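Local atomic coordinates of uroporphyrinogen III synthase (Thermus thermophilus, PDB entry 1WCW), a protein that probably catalyses the closure of linear hydroxymethylbilane, with inversion of its last pyrrole ring, to give uroporphyrinogen III, a precursor of haem. Residues Gly98-Ala101 and Ala102-Leu105; Gly82-Leu85 and Glu86-Ala90; Val221-Val224 and Thr225-Ala228; Leu74-Ala77 and Gly78-Leu81. All blocks are in the same frame, centred on the assembly; numbering follows the deposited sequence.

Contact 1 (Gly98-Ala101 and Ala102-Leu105)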
loop_
_atom_site.group_PDB
_atom_site.type_symbol
_atom_site.label_atom_id
_atom_site.label_comp_id
_atom_site.label_asym_id
_atom_site.label_seq_id
_atom_site.Cartn_x
_atom_site.Cartn_y
_atom_site.Cartn_z
ATOM N N GLY A 98 6.531 -3.424 -7.530
ATOM C CA GLY A 98 5.444 -4.299 -7.965
ATOM C C GLY A 98 4.855 -3.805 -9.259
ATOM O O GLY A 98 5.332 -2.828 -9.837
ATOM N N ALA A 99 3.767 -4.454 -9.691
ATOM C CA ALA A 99 3.117 -4.128 -10.937
ATOM C C ALA A 99 2.618 -2.732 -11.125
ATOM O O ALA A 99 2.700 -2.233 -12.240
ATOM C CB ALA A 99 1.961 -5.098 -11.172
ATOM N N LYS A 100 2.088 -2.113 -10.096
ATOM C CA LYS A 100 1.574 -0.756 -10.270
ATOM C C LYS A 100 2.677 0.259 -10.544
ATOM O O LYS A 100 2.552 1.113 -11.429
ATOM C CB LYS A 100 0.752 -0.313 -9.078
ATOM C CG LYS A 100 -0.570 -1.097 -9.003
ATOM C CD LYS A 100 -1.223 -0.902 -7.665
ATOM C CE LYS A 100 -2.555 -1.668 -7.606
ATOM N NZ LYS A 100 -3.327 -1.430 -6.337
ATOM N N ALA A 101 3.778 0.164 -9.787
ATOM C CA ALA A 101 4.890 1.080 -10.069
ATOM C C ALA A 101 5.451 0.777 -11.436
ATOM O O ALA A 101 5.851 1.671 -12.164
ATOM C CB ALA A 101 6.010 0.946 -9.043
ATOM N N ALA A 102 5.490 -0.519 -11.783
ATOM C CA ALA A 102 6.012 -0.892 -13.077
ATOM C C ALA A 102 5.169 -0.301 -14.214
ATOM O O ALA A 102 5.718 0.181 -15.186
ATOM C CB ALA A 102 6.116 -2.390 -13.222
ATOM N N ARG A 103 3.852 -0.323 -14.067
ATOM C CA ARG A 103 3.023 0.184 -15.136
ATOM C C ARG A 103 3.205 1.692 -15.294
ATOM O O ARG A 103 3.254 2.208 -16.427
ATOM C CB ARG A 103 1.589 -0.129 -14.799
ATOM C CG ARG A 103 1.216 -1.593 -14.783
ATOM C CD ARG A 103 -0.130 -1.817 -14.043
ATOM N NE ARG A 103 -0.314 -3.247 -13.785
ATOM C CZ ARG A 103 -1.198 -3.785 -12.952
ATOM N NH1 ARG A 103 -2.028 -3.007 -12.255
ATOM N NH2 ARG A 103 -1.243 -5.114 -12.829
ATOM N N ALA A 104 3.303 2.429 -14.169
ATOM C CA ALA A 104 3.496 3.865 -14.275
ATOM C C ALA A 104 4.815 4.169 -14.963
ATOM O O ALA A 104 4.893 5.073 -15.753
ATOM C CB ALA A 104 3.435 4.512 -12.925
ATOM N N LEU A 105 5.885 3.440 -14.658
ATOM C CA LEU A 105 7.150 3.671 -15.350
ATOM C C LEU A 105 7.030 3.354 -16.860
ATOM O O LEU A 105 7.509 4.143 -17.673
ATOM C CB LEU A 105 8.245 2.796 -14.694
ATOM C CG LEU A 105 8.769 3.355 -13.333
ATOM C CD1 LEU A 105 9.655 2.276 -12.664
ATOM C CD2 LEU A 105 9.600 4.636 -13.549
#
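Ala102 closes the first turn of the helix of a beta-alpha-beta unit: its N-H bonds to the carbonyl O of Gly98, the N-cap residue (Ala102 N to Gly98 O, 3.0 Å), and lies in the plane of that carbonyl. Its methyl rests against Gly98 O and also touches Pro112 and Ala96, contacts that a small side chain suits.

Arg103 comes next. Its amide nitrogen lies 2.9 Å from Ala99 O, the donor tilted 27° from the carbonyl plane. With CG beside its own backbone N (chi1 -67°) and the chain extended as far as NE, the side chain runs back along the helix, so that CG passes 3.0 Å from Ala99 O. The guanidinium then lies with one face over the methyl of Ala99, NH2 to CB being 3.6 Å. Lys100 CG approaches the same group obliquely, while the ammonium keeps well away, NZ standing 6.3 Å from Arg103 NH1.

Ala104 bonds through its N-H to Lys100 O, and its small side chain suits a face pressed on Val71 and Arg72 of helix 68-80. Leu105, also buried, packs its larger apolar side chain on Phe63 and Ala65 of strand 62-65, and on Val71 and Pro112. Its amide bonds to Ala101 O, and its CG sits 3.6 Å from that same Ala101 O.

Contact 2 (Gly82-Leu85 and Glu86-Ala90)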
loop_
_atom_site.group_PDB
_atom_site.type_symbol
_atom_site.label_atom_id
_atom_site.label_comp_id
_atom_site.label_asym_id
_atom_site.label_seq_id
_atom_site.Cartn_x
_atom_site.Cartn_y
_atom_site.Cartn_z
ATOM N N GLY A 82 10.374 22.744 -13.566
ATOM C CA GLY A 82 11.202 23.044 -14.713
ATOM C C GLY A 82 12.449 22.189 -14.796
ATOM O O GLY A 82 13.479 22.641 -15.304
ATOM N N LEU A 83 12.355 20.913 -14.387
ATOM C CA LEU A 83 13.505 20.035 -14.397
ATOM C C LEU A 83 13.296 18.871 -15.329
ATOM O O LEU A 83 12.193 18.411 -15.535
ATOM C CB LEU A 83 13.737 19.515 -12.989
ATOM C CG LEU A 83 14.128 20.494 -11.911
ATOM C CD1 LEU A 83 14.082 19.792 -10.565
ATOM C CD2 LEU A 83 15.521 21.079 -12.186
ATOM N N ASP A 84 14.382 18.403 -15.918
ATOM C CA ASP A 84 14.307 17.250 -16.749
ATOM C C ASP A 84 14.634 16.019 -15.909
ATOM O O ASP A 84 15.792 15.830 -15.458
ATOM C CB ASP A 84 15.301 17.366 -17.905
ATOM C CG ASP A 84 15.551 16.047 -18.578
ATOM O OD1 ASP A 84 14.593 15.252 -18.714
ATOM O OD2 ASP A 84 16.704 15.811 -18.997
ATOM N N LEU A 85 13.588 15.211 -15.668
ATOM C CA LEU A 85 13.779 13.964 -14.907
ATOM C C LEU A 85 13.830 12.780 -15.848
ATOM O O LEU A 85 14.396 11.737 -15.494
ATOM C CB LEU A 85 12.634 13.796 -13.911
ATOM C CG LEU A 85 12.531 14.865 -12.832
ATOM C CD1 LEU A 85 11.440 14.437 -11.855
ATOM C CD2 LEU A 85 13.815 15.066 -12.074
ATOM N N GLU A 86 13.279 12.900 -17.038
ATOM C CA GLU A 86 13.288 11.742 -17.941
ATOM C C GLU A 86 14.684 11.349 -18.352
ATOM O O GLU A 86 14.989 10.148 -18.442
ATOM C CB GLU A 86 12.434 12.013 -19.202
ATOM C CG GLU A 86 10.974 12.290 -18.864
ATOM C CD GLU A 86 10.104 12.547 -20.096
ATOM O OE1 GLU A 86 9.878 11.604 -20.872
ATOM O OE2 GLU A 86 9.647 13.691 -20.294
ATOM N N GLY A 87 15.553 12.340 -18.584
ATOM C CA GLY A 87 16.918 12.040 -18.963
ATOM C C GLY A 87 17.633 11.232 -17.876
ATOM O O GLY A 87 18.184 10.164 -18.112
ATOM N N PRO A 88 17.718 11.758 -16.646
ATOM C CA PRO A 88 18.384 11.051 -15.542
ATOM C C PRO A 88 17.743 9.678 -15.296
ATOM O O PRO A 88 18.426 8.672 -15.072
ATOM C CB PRO A 88 18.174 11.968 -14.347
ATOM C CG PRO A 88 18.003 13.320 -14.987
ATOM C CD PRO A 88 17.333 13.138 -16.295
ATOM N N LEU A 89 16.431 9.620 -15.308
ATOM C CA LEU A 89 15.758 8.338 -15.097
ATOM C C LEU A 89 16.035 7.327 -16.207
ATOM O O LEU A 89 16.163 6.110 -15.942
ATOM C CB LEU A 89 14.255 8.498 -14.901
ATOM C CG LEU A 89 13.919 9.170 -13.543
ATOM C CD1 LEU A 89 12.452 9.596 -13.556
ATOM C CD2 LEU A 89 14.205 8.289 -12.418
ATOM N N ALA A 90 16.209 7.817 -17.429
ATOM C CA ALA A 90 16.506 6.901 -18.547
ATOM C C ALA A 90 17.857 6.254 -18.366
ATOM O O ALA A 90 18.054 5.071 -18.752
ATOM C CB ALA A 90 16.500 7.665 -19.828
HETATM O O HOH W 1 11.142 15.292 -17.700
#
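Asp84 caps the helix that follows it: Gly87 N donates to Asp84 OD1 over 3.1 Å in an almost straight bond, 169° at the hydrogen. The donor reaches OD1 on its syn side, 31° out of the carboxylate plane. The carboxylate is swung forward over the first turn because CG lies opposite its own backbone N (chi1 164°), and its negative charge would probably be favoured by the helix dipole there. Gly87 suits its place, since a CB would collide with Asp84 OD2. One turn on, Leu89 N bonds to Leu85 O at 2.9 Å, the first full helical bond across the junction. A water accepts from Leu85 N and donates weakly to Glu86 OE2.

Pro88 has no N-H to offer, and at this early position none is called for. Its ring lies beside the entering chain instead, with CD 3.2 Å from Asp84 O and CG 3.4 Å from the same Asp84 O. With the ring cut back to the methyl of an alanine, these contacts would go, and the first turn would probably be freer to flex. Leu89 folds back over the chain, its CD1 4.2 Å from Leu85 CB.

Leu85 and Leu89 both pack on helix 68-80, through Leu74 and Gly78 and through Leu75 respectively. Leu85 also meets Val53 and Leu56 of helix 50-57; Leu89 meets Leu110, and its O accepts from Arg94 on strand 93-96.

Contact 3 (Val221-Val224 and Thr225-Ala228)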
loop_
_atom_site.group_PDB
_atom_site.type_symbol
_atom_site.label_atom_id
_atom_site.label_comp_id
_atom_site.label_asym_id
_atom_site.label_seq_id
_atom_site.Cartn_x
_atom_site.Cartn_y
_atom_site.Cartn_z
ATOM N N VAL A 221 -7.819 -8.043 -0.027
ATOM C CA VAL A 221 -7.692 -7.911 -1.494
ATOM C C VAL A 221 -6.191 -7.864 -1.724
ATOM O O VAL A 221 -5.527 -6.869 -1.358
ATOM C CB VAL A 221 -8.287 -6.600 -1.997
ATOM C CG1 VAL A 221 -8.043 -6.462 -3.543
ATOM C CG2 VAL A 221 -9.760 -6.578 -1.732
ATOM N N GLY A 222 -5.657 -8.964 -2.267
ATOM C CA GLY A 222 -4.237 -9.040 -2.626
ATOM C C GLY A 222 -3.444 -9.940 -1.684
ATOM O O GLY A 222 -3.685 -9.967 -0.424
ATOM N N ARG A 223 -2.496 -10.706 -2.229
ATOM C CA ARG A 223 -1.640 -11.538 -1.432
ATOM C C ARG A 223 -0.753 -10.723 -0.462
ATOM O O ARG A 223 -0.431 -11.211 0.648
ATOM C CB ARG A 223 -0.738 -12.411 -2.387
ATOM C CG ARG A 223 -0.423 -13.791 -1.898
ATOM C CD ARG A 223 -1.707 -14.599 -1.797
ATOM N NE ARG A 223 -1.871 -15.110 -0.436
ATOM C CZ ARG A 223 -2.816 -15.952 -0.069
ATOM N NH1 ARG A 223 -2.895 -16.363 1.177
ATOM N NH2 ARG A 223 -3.677 -16.406 -0.978
ATOM N N VAL A 224 -0.345 -9.555 -0.878
ATOM C CA VAL A 224 0.496 -8.746 -0.005
ATOM C C VAL A 224 -0.305 -8.253 1.219
ATOM O O VAL A 224 0.167 -8.256 2.351
ATOM C CB VAL A 224 1.110 -7.522 -0.767
ATOM C CG1 VAL A 224 1.907 -6.698 0.196
ATOM C CG2 VAL A 224 2.080 -8.043 -1.906
ATOM N N THR A 225 -1.571 -7.892 1.001
ATOM C CA THR A 225 -2.469 -7.520 2.119
ATOM C C THR A 225 -2.690 -8.765 3.016
ATOM O O THR A 225 -2.601 -8.619 4.270
ATOM C CB THR A 225 -3.796 -7.101 1.545
ATOM O OG1 THR A 225 -3.574 -5.973 0.696
ATOM C CG2 THR A 225 -4.767 -6.601 2.712
ATOM N N ALA A 226 -2.884 -9.965 2.476
ATOM C CA ALA A 226 -3.062 -11.111 3.290
ATOM C C ALA A 226 -1.816 -11.396 4.082
ATOM O O ALA A 226 -1.912 -11.784 5.266
ATOM C CB ALA A 226 -3.373 -12.315 2.380
ATOM N N ASP A 227 -0.624 -11.232 3.506
ATOM C CA ASP A 227 0.596 -11.488 4.230
ATOM C C ASP A 227 0.789 -10.489 5.331
ATOM O O ASP A 227 1.331 -10.862 6.380
ATOM C CB ASP A 227 1.819 -11.559 3.265
ATOM C CG ASP A 227 1.859 -12.865 2.442
ATOM O OD1 ASP A 227 2.543 -12.899 1.396
ATOM O OD2 ASP A 227 1.235 -13.867 2.842
ATOM N N ALA A 228 0.324 -9.257 5.219
ATOM C CA ALA A 228 0.419 -8.323 6.294
ATOM C C ALA A 228 -0.430 -8.797 7.488
ATOM O O ALA A 228 0.012 -8.665 8.647
ATOM C CB ALA A 228 -0.010 -6.938 5.840
#
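Thr225 turns its hydroxyl back to the end of the preceding strand, where OG1 donates to Val221 O over 3.0 Å. The donor comes from above the carbonyl plane, 36° out of it. What aims it is the first torsion: OG1 lies beside the backbone N (chi1 -61°), facing the strand end, and CG2 takes the place opposite that N. A valine in its place would keep the bulk but lose the hydroxyl, and Val221 O would probably be left without this bond, weakening the tie between strand and helix.

Around this pair the backbone bonds of the first turns fall in line. Ala226 N bonds to Gly222 O at 3.0 Å, Asp227 N to Arg223 O at 2.9 Å, and Ala228 N to Val224 O. Gly222 is the N-cap residue, and its positive phi of 108° calls for glycine, because a CB would jam against Val221 O. Asp227 lays its carboxylate carbon beside the carbonyl oxygen of the preceding turn, CG to Arg223 O being 3.3 Å. The Arg223 side chain approaches Ala226 obliquely, NE to CB 4.2 Å.

The next shell fixes the ends. Backbone hydrogen bonds join Val221 to Phe189 and, just past the strand end, Gly222 to Asp240, while Ala226 packs on Ala220 and Val239. Val224 faces Ala192 and a bound glycerol, probably from the crystallisation liquor. A parallel strand, a glycine at the N-cap and a helix in succession are the strand-to-helix junction of a beta-alpha-beta unit, here in a five-stranded parallel sheet of order 2-1-3-4-5, consistent with a flavodoxin-like domain.

Contact 4 (Leu74-Ala77 and Gly78-Leu81)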
loop_
_atom_site.group_PDB
_atom_site.type_symbol
_atom_site.label_atom_id
_atom_site.label_comp_id
_atom_site.label_asym_id
_atom_site.label_seq_id
_atom_site.Cartn_x
_atom_site.Cartn_y
_atom_site.Cartn_z
ATOM N N LEU A 74 5.999 12.267 -8.893
ATOM C CA LEU A 74 7.323 12.758 -9.052
ATOM C C LEU A 74 7.560 13.362 -10.424
ATOM O O LEU A 74 8.230 14.409 -10.523
ATOM C CB LEU A 74 8.306 11.591 -8.773
ATOM C CG LEU A 74 9.768 11.916 -8.849
ATOM C CD1 LEU A 74 10.155 12.980 -7.869
ATOM C CD2 LEU A 74 10.587 10.621 -8.538
ATOM N N LEU A 75 7.083 12.714 -11.463
ATOM C CA LEU A 75 7.235 13.253 -12.808
ATOM C C LEU A 75 6.498 14.626 -12.903
ATOM O O LEU A 75 7.062 15.585 -13.499
ATOM C CB LEU A 75 6.691 12.245 -13.840
ATOM C CG LEU A 75 7.599 11.020 -13.960
ATOM C CD1 LEU A 75 6.876 10.014 -14.804
ATOM C CD2 LEU A 75 8.913 11.357 -14.570
ATOM N N GLU A 76 5.323 14.748 -12.297
ATOM C CA GLU A 76 4.637 16.029 -12.283
ATOM C C GLU A 76 5.450 17.067 -11.524
ATOM O O GLU A 76 5.463 18.222 -11.888
ATOM C CB GLU A 76 3.292 15.897 -11.592
ATOM C CG GLU A 76 2.227 15.170 -12.353
ATOM C CD GLU A 76 0.900 14.913 -11.564
ATOM O OE1 GLU A 76 0.062 14.147 -12.116
ATOM O OE2 GLU A 76 0.664 15.449 -10.442
ATOM N N ALA A 77 6.108 16.680 -10.434
ATOM C CA ALA A 77 6.919 17.614 -9.673
ATOM C C ALA A 77 8.069 18.106 -10.510
ATOM O O ALA A 77 8.403 19.323 -10.483
ATOM C CB ALA A 77 7.460 16.943 -8.415
ATOM N N GLY A 78 8.695 17.213 -11.307
ATOM C CA GLY A 78 9.754 17.643 -12.208
ATOM C C GLY A 78 9.243 18.681 -13.196
ATOM O O GLY A 78 9.951 19.703 -13.480
ATOM N N LYS A 79 8.084 18.483 -13.730
ATOM C CA LYS A 79 7.535 19.447 -14.677
ATOM C C LYS A 79 7.270 20.793 -13.993
ATOM O O LYS A 79 7.617 21.868 -14.543
ATOM C CB LYS A 79 6.230 18.901 -15.235
ATOM C CG LYS A 79 6.438 17.720 -16.206
ATOM C CD LYS A 79 5.068 17.152 -16.618
ATOM C CE LYS A 79 4.473 16.301 -15.494
ATOM N NZ LYS A 79 3.322 15.418 -15.856
ATOM N N ALA A 80 6.705 20.755 -12.797
ATOM C CA ALA A 80 6.350 22.009 -12.089
ATOM C C ALA A 80 7.631 22.755 -11.715
ATOM O O ALA A 80 7.632 24.009 -11.640
ATOM C CB ALA A 80 5.519 21.700 -10.841
ATOM N N LEU A 81 8.756 22.084 -11.480
ATOM C CA LEU A 81 9.980 22.741 -11.137
ATOM C C LEU A 81 10.801 23.087 -12.362
ATOM O O LEU A 81 11.882 23.671 -12.253
ATOM C CB LEU A 81 10.795 21.802 -10.196
ATOM C CG LEU A 81 10.134 21.645 -8.839
ATOM C CD1 LEU A 81 10.884 20.538 -7.973
ATOM C CD2 LEU A 81 10.224 22.943 -8.019
#
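Gly78 N bonds to Leu74 O at 2.9 Å and begins a run of four successive helical bonds, each reaching back four residues. Lys79 N to Leu75 O and Ala80 N to Glu76 O continue it, every donor tilted some 20° from its carbonyl plane. The last, Leu81 N to Ala77 O at 3.0 Å, has the most bent hydrogen angle of the four, 144°.

Lys79 reaches back over the preceding turn. Its chain folds at chi3 (-76°) and so doubles over the backbone there, a tight fit with CE 3.2 Å from Glu76 CA and also 3.3 Å from Leu75 O. The lysine chain crosses the stem of Glu76 at a slant, with NZ 3.7 Å from Glu76 CG. The carboxylate points elsewhere, and NZ stays 5.1 Å from Glu76 OE1, too far for a salt bridge; any attraction between the charges is probably modest. Both long polar chains suit this exposed face. Leu81 brings its CG to 3.3 Å from Ala77 O, covering the carbonyl that its own N-H already holds.

Leu74, Ala77 and Gly78, the buried residues here, are small or apolar. Gly78, lacking a side chain, lets Leu85 of the following loop come against its backbone, and Ala77 touches Val46 and Tyr49. Leu74 and Leu81 pack on helix 50-57 through Val53, and Leu75 touches Ala108 just beyond helix 99-107.

Along the chain the order is contact 4, contact 2, contact 1 and, much later, contact 3. Contacts 4 and 2 adjoin, their centres about 10 Å apart: helix 68-80 ends in a Schellman motif at Gly82, Leu83 N probably bonds to Gly78 O, and helix 86-91 follows. Contact 1, about 18 Å from each by centres, lies on helix 99-107 of the same half, against the mixed sheet. Contact 3 belongs to the parallel sheet, 34 Å between centres from contact 2 but only 18 Å from contact 1. Contacts 1 and 3, both helix starts with glycine at the N-cap, approach within about 7 Å between nearest atoms, consistent with the edge of the interdomain cleft where this family probably binds its substrate.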